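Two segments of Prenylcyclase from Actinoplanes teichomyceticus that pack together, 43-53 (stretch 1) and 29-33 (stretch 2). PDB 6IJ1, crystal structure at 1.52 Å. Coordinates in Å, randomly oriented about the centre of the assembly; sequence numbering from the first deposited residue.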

# COMPACT_ATOMS: atom_id res chain seq x y z
N TRP A 43 -6.52 4.83 7.24
CA TRP A 43 -5.62 4.22 6.27
C TRP A 43 -5.32 5.18 5.13
O TRP A 43 -4.15 5.47 4.82
CB TRP A 43 -6.24 2.91 5.78
CG TRP A 43 -5.59 2.40 4.51
CD1 TRP A 43 -4.24 2.36 4.18
CD2 TRP A 43 -6.28 1.85 3.37
NE1 TRP A 43 -4.07 1.79 2.93
CE2 TRP A 43 -5.31 1.48 2.42
CE3 TRP A 43 -7.64 1.64 3.08
CZ2 TRP A 43 -5.64 0.91 1.17
CZ3 TRP A 43 -7.97 1.05 1.85
CH2 TRP A 43 -6.99 0.71 0.89
N ILE A 44 -6.37 5.70 4.48
CA ILE A 44 -6.14 6.54 3.30
C ILE A 44 -5.47 7.85 3.67
O ILE A 44 -4.63 8.35 2.92
CB ILE A 44 -7.49 6.77 2.57
CG1 ILE A 44 -7.95 5.44 1.97
CG2 ILE A 44 -7.41 7.83 1.48
CD1 ILE A 44 -6.99 4.87 0.85
N THR A 45 -5.85 8.46 4.80
CA THR A 45 -5.18 9.68 5.23
C THR A 45 -3.69 9.45 5.41
O THR A 45 -2.88 10.26 4.96
CB THR A 45 -5.83 10.16 6.53
OG1 THR A 45 -7.19 10.59 6.26
CG2 THR A 45 -5.08 11.35 7.13
N ALA A 46 -3.34 8.37 6.13
CA ALA A 46 -1.92 8.05 6.33
C ALA A 46 -1.21 7.80 5.00
O ALA A 46 -0.09 8.26 4.79
CB ALA A 46 -1.77 6.84 7.23
N TYR A 47 -1.86 7.07 4.08
CA TYR A 47 -1.21 6.70 2.83
C TYR A 47 -0.96 7.94 1.96
O TYR A 47 0.13 8.13 1.41
CB TYR A 47 -2.14 5.70 2.12
CG TYR A 47 -1.54 5.13 0.83
CD1 TYR A 47 -0.65 4.08 0.93
CD2 TYR A 47 -1.86 5.65 -0.43
CE1 TYR A 47 -0.05 3.56 -0.20
CE2 TYR A 47 -1.32 5.10 -1.58
CZ TYR A 47 -0.44 4.04 -1.45
OH TYR A 47 0.14 3.45 -2.57
N VAL A 48 -1.97 8.79 1.82
CA VAL A 48 -1.81 10.00 1.01
C VAL A 48 -0.78 10.94 1.63
O VAL A 48 0.10 11.46 0.94
CB VAL A 48 -3.18 10.70 0.85
CG1 VAL A 48 -3.03 12.08 0.22
CG2 VAL A 48 -4.15 9.77 0.00
N ALA A 49 -0.89 11.13 2.96
CA ALA A 49 0.05 12.02 3.67
C ALA A 49 1.47 11.55 3.49
O ALA A 49 2.38 12.38 3.30
CB ALA A 49 -0.30 12.08 5.17
N GLY A 50 1.70 10.22 3.52
CA GLY A 50 3.07 9.72 3.40
C GLY A 50 3.70 10.05 2.07
O GLY A 50 4.90 10.33 1.97
N VAL A 51 2.91 10.07 1.00
CA VAL A 51 3.45 10.47 -0.31
C VAL A 51 3.70 11.98 -0.32
O VAL A 51 4.77 12.45 -0.75
CB VAL A 51 2.48 10.05 -1.44
CG1 VAL A 51 2.97 10.62 -2.77
CG2 VAL A 51 2.41 8.52 -1.53
N LEU A 52 2.74 12.76 0.19
CA LEU A 52 2.83 14.21 0.11
C LEU A 52 4.05 14.72 0.87
O LEU A 52 4.68 15.66 0.42
CB LEU A 52 1.55 14.85 0.65
CG LEU A 52 0.31 14.72 -0.26
CD1 LEU A 52 -0.92 15.31 0.40
CD2 LEU A 52 0.54 15.38 -1.61
N VAL A 53 4.40 14.11 2.01
CA VAL A 53 5.53 14.69 2.75
C VAL A 53 6.87 14.44 2.06
O VAL A 53 7.88 15.05 2.45
CB VAL A 53 5.61 14.20 4.23
CG1 VAL A 53 4.37 14.59 5.05
CG2 VAL A 53 5.90 12.70 4.36
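Stretch 2 29-33: GRWVD

What forms the apolar centre of the contact? Trp31 of stretch 2 does, giving up 132 Å² to the helix of stretch 1. Its CA-to-CB bond points toward the helix, and with chi1 at -68° (m) and chi2 at -84° the indole lies along it. CG1 of Val48 sits over one face, 3.6 Å from the centroid of the six-membered ring and 15° off the ring normal, a CH-pi contact. Farther along, CD1 of Leu52 comes within 3.4 Å of Trp31 CH2, while CB of Ala49 lies 4.1 Å from Trp31 CZ3. Thr45, Val48, Ala49 and Leu52 recur at helical spacing, so one side of the helix meets the ring.

How does the backbone of stretch 2 run past this helix? It forms no regular helix or strand, but from Arg30 to Asp33 its phi/psi angles are extended. Gly29, at phi 105°, has backbone angles that by themselves call for glycine. The CA atoms of Thr45 and Trp31 are 4.7 Å apart and those of Ile44 and Val32 5.7 Å, so as stretch 2 advances the register steps back along the helix.

Where does the chain go beyond the tryptophan? It passes Ile44, whose CG2 is 3.8 Å from Asp33 N, 3.8 Å from Asp33 CB and 4.1 Å from Trp31 CB. Val32 turns its CA-to-CB bond away, whereas that of Asp33 points toward the helix.

What marks the polar edge? Thr45, with chi1 at -67° (m), places OG1 2.8 Å from Trp31 O, within hydrogen-bonding reach, and 3.0 Å from Trp31 N. One hydroxyl thus meets both polar backbone atoms of the same residue. Beside it, Arg30 CB lies 3.5 Å from Thr45 OG1, and the rest of the arginine leads away from the helix.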

# COMPACT_ATOMS: atom_id res chain seq x y z
N GLY A 29 -8.95 18.36 6.93
CA GLY A 29 -7.63 18.02 6.42
C GLY A 29 -7.45 16.55 6.07
O GLY A 29 -6.40 16.21 5.49
N ARG A 30 -8.39 15.68 6.43
CA ARG A 30 -8.19 14.26 6.20
C ARG A 30 -8.51 13.92 4.73
O ARG A 30 -9.02 14.73 3.96
CB ARG A 30 -9.02 13.42 7.16
CG ARG A 30 -10.47 13.41 6.88
CD ARG A 30 -11.31 12.75 8.01
NE ARG A 30 -12.63 12.33 7.48
CZ ARG A 30 -13.69 13.13 7.38
NH1 ARG A 30 -13.60 14.40 7.80
NH2 ARG A 30 -14.84 12.67 6.87
N TRP A 31 -8.11 12.71 4.32
CA TRP A 31 -8.52 12.20 3.01
C TRP A 31 -9.29 10.91 3.23
O TRP A 31 -8.97 10.11 4.13
CB TRP A 31 -7.32 11.92 2.12
CG TRP A 31 -6.60 13.14 1.70
CD1 TRP A 31 -6.92 13.94 0.64
CD2 TRP A 31 -5.42 13.71 2.30
NE1 TRP A 31 -6.01 14.98 0.52
CE2 TRP A 31 -5.08 14.86 1.54
CE3 TRP A 31 -4.59 13.36 3.39
CZ2 TRP A 31 -3.97 15.71 1.86
CZ3 TRP A 31 -3.49 14.18 3.70
CH2 TRP A 31 -3.19 15.33 2.93
N VAL A 32 -10.29 10.67 2.37
CA VAL A 32 -11.04 9.41 2.42
C VAL A 32 -11.11 8.81 1.01
O VAL A 32 -11.08 9.53 0.00
CB VAL A 32 -12.46 9.54 3.00
CG1 VAL A 32 -12.39 10.24 4.41
CG2 VAL A 32 -13.38 10.34 2.06
N ASP A 33 -11.15 7.50 0.95
CA ASP A 33 -11.30 6.84 -0.35
C ASP A 33 -11.86 5.45 -0.12
O ASP A 33 -11.94 4.96 1.00
CB ASP A 33 -9.97 6.77 -1.11
CG ASP A 33 -10.13 6.78 -2.64
OD1 ASP A 33 -11.25 6.56 -3.12
OD2 ASP A 33 -9.07 6.96 -3.31